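Local coordinates for putative cell adhesion protein (Bacteroides eggerthii, PDB 4GPV) that probably serves as a FimA-like fimbrial subunit that assembles into pili of a human gut bacterium and takes part in cell adhesion, at residues A[279-284]-A[315-320]. Sequence-based numbering, arbitrary orientation.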
loop_
_atom_site.group_PDB
_atom_site.type_symbol
_atom_site.label_atom_id
_atom_site.label_comp_id
_atom_site.label_asym_id
_atom_site.label_seq_id
_atom_site.Cartn_x
_atom_site.Cartn_y
_atom_site.Cartn_z
ATOM N N PHE A 279 16.080 -16.946 -4.379
ATOM C CA PHE A 279 15.552 -15.586 -4.234
ATOM C C PHE A 279 16.644 -14.540 -4.165
ATOM O O PHE A 279 17.720 -14.801 -3.641
ATOM C CB PHE A 279 14.717 -15.496 -2.936
ATOM C CG PHE A 279 13.536 -16.429 -2.883
ATOM C CD1 PHE A 279 13.678 -17.735 -2.421
ATOM C CD2 PHE A 279 12.288 -16.018 -3.324
ATOM C CE1 PHE A 279 12.585 -18.606 -2.391
ATOM C CE2 PHE A 279 11.186 -16.868 -3.257
ATOM C CZ PHE A 279 11.349 -18.181 -2.835
ATOM N N TYR A 280 16.334 -13.321 -4.648
ATOM C CA TYR A 280 17.214 -12.159 -4.493
ATOM C C TYR A 280 16.348 -11.170 -3.716
ATOM O O TYR A 280 15.550 -10.455 -4.316
ATOM C CB TYR A 280 17.685 -11.615 -5.852
ATOM C CG TYR A 280 18.364 -12.656 -6.708
ATOM C CD1 TYR A 280 19.740 -12.871 -6.618
ATOM C CD2 TYR A 280 17.648 -13.382 -7.658
ATOM C CE1 TYR A 280 20.393 -13.747 -7.481
ATOM C CE2 TYR A 280 18.288 -14.304 -8.499
ATOM C CZ TYR A 280 19.662 -14.484 -8.404
ATOM O OH TYR A 280 20.290 -15.375 -9.255
ATOM N N PRO A 281 16.360 -11.247 -2.370
ATOM C CA PRO A 281 15.357 -10.500 -1.598
ATOM C C PRO A 281 15.843 -9.251 -0.857
ATOM O O PRO A 281 17.048 -9.051 -0.650
ATOM C CB PRO A 281 14.945 -11.541 -0.565
ATOM C CG PRO A 281 16.216 -12.341 -0.321
ATOM C CD PRO A 281 17.124 -12.158 -1.494
ATOM N N ILE A 282 14.866 -8.463 -0.402
ATOM C CA ILE A 282 15.084 -7.332 0.484
ATOM C C ILE A 282 13.994 -7.350 1.548
ATOM O O ILE A 282 12.805 -7.340 1.220
ATOM C CB ILE A 282 15.241 -5.948 -0.201
ATOM C CG1 ILE A 282 15.787 -4.878 0.808
ATOM C CG2 ILE A 282 13.988 -5.477 -0.874
ATOM C CD1 ILE A 282 17.280 -5.227 1.490
ATOM N N LEU A 283 14.409 -7.400 2.826
ATOM C CA LEU A 283 13.478 -7.389 3.960
ATOM C C LEU A 283 13.232 -5.969 4.375
ATOM O O LEU A 283 14.200 -5.235 4.578
ATOM C CB LEU A 283 14.046 -8.177 5.165
ATOM C CG LEU A 283 13.813 -9.673 5.205
ATOM C CD1 LEU A 283 14.628 -10.346 4.171
ATOM C CD2 LEU A 283 14.223 -10.216 6.544
ATOM N N PHE A 284 11.958 -5.587 4.534
ATOM C CA PHE A 284 11.584 -4.246 4.996
ATOM C C PHE A 284 11.588 -4.255 6.523
ATOM O O PHE A 284 10.528 -4.275 7.187
ATOM C CB PHE A 284 10.238 -3.797 4.434
ATOM C CG PHE A 284 10.381 -3.384 2.992
ATOM C CD1 PHE A 284 10.809 -2.101 2.660
ATOM C CD2 PHE A 284 10.155 -4.297 1.966
ATOM C CE1 PHE A 284 10.959 -1.722 1.318
ATOM C CE2 PHE A 284 10.287 -3.908 0.619
ATOM C CZ PHE A 284 10.715 -2.636 0.315
ATOM N N GLY A 315 24.025 -16.779 -7.298
ATOM C CA GLY A 315 23.021 -17.774 -6.920
ATOM C C GLY A 315 21.927 -17.427 -5.925
ATOM O O GLY A 315 21.093 -18.281 -5.621
ATOM N N GLY A 316 21.907 -16.202 -5.421
ATOM C CA GLY A 316 20.872 -15.758 -4.482
ATOM C C GLY A 316 20.854 -16.547 -3.186
ATOM O O GLY A 316 21.903 -17.009 -2.729
ATOM N N THR A 317 19.666 -16.699 -2.598
ATOM C CA THR A 317 19.440 -17.441 -1.361
ATOM C C THR A 317 18.241 -18.370 -1.465
ATOM O O THR A 317 17.287 -18.087 -2.181
ATOM C CB THR A 317 19.259 -16.494 -0.147
ATOM O OG1 THR A 317 19.202 -17.299 1.035
ATOM C CG2 THR A 317 17.982 -15.634 -0.224
ATOM N N THR A 318 18.283 -19.471 -0.705
ATOM C CA THR A 318 17.180 -20.433 -0.638
ATOM C C THR A 318 16.099 -19.946 0.333
ATOM O O THR A 318 14.967 -20.414 0.240
ATOM C CB THR A 318 17.686 -21.820 -0.189
ATOM O OG1 THR A 318 18.145 -21.708 1.151
ATOM C CG2 THR A 318 18.804 -22.362 -1.074
ATOM N N ASP A 319 16.450 -19.058 1.296
ATOM C CA ASP A 319 15.481 -18.584 2.300
ATOM C C ASP A 319 15.334 -17.077 2.220
ATOM O O ASP A 319 16.177 -16.349 2.732
ATOM C CB ASP A 319 15.871 -19.008 3.733
ATOM C CG ASP A 319 14.775 -18.781 4.775
ATOM O OD1 ASP A 319 13.728 -18.202 4.427
ATOM O OD2 ASP A 319 14.959 -19.203 5.930
ATOM N N PRO A 320 14.236 -16.599 1.619
ATOM C CA PRO A 320 14.062 -15.146 1.487
ATOM C C PRO A 320 13.701 -14.472 2.803
ATOM O O PRO A 320 13.759 -13.256 2.866
ATOM C CB PRO A 320 12.923 -15.020 0.482
ATOM C CG PRO A 320 12.105 -16.250 0.693
ATOM C CD PRO A 320 13.108 -17.338 1.018
#
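F279 and T317 form a single antiparallel hydrogen-bonded bridge, by which the loop between strands 297-306 and 329-343 is tied to strand 274-283 in the FimA-like C-terminal domain. Two bonds define the pair: F279 N to T317 O at 2.8 Å, with an N-H...O angle of 142°, and T317 N to F279 O at 2.9 Å and 156°; in each the donor lies in the carbonyl plane. The tight part is the F279 ring against P320. CG of P320 stands 3.7 Å from the ring centroid and 7° off the normal, a CH-pi contact over one face, while T317 O borders the ring edge in its plane. CG of F279 is anti to its carbonyl carbon, beside the backbone N, which lays the ring against P320. Y214 meets the same ring edge-to-face. An alanine in place of F279 would probably strip the aromatic face from P320 CG and CD and open a gap between P320 and Y214, although both backbone bonds could remain. P281 CG adds apolar contact with T317 CG2, at 3.7 Å. The loose side is at T318, which is exposed and turns its CB away from the strand; next in the chain, D319 N donates to T317 OG1, closing an ST turn. G316 has a positive phi, and a CB there would collide with F279 O. The Y280 hydroxyl hydrogen-bonds G314 O, and its ring passes G316 obliquely, CE1 lying 3.5 Å from G316 N.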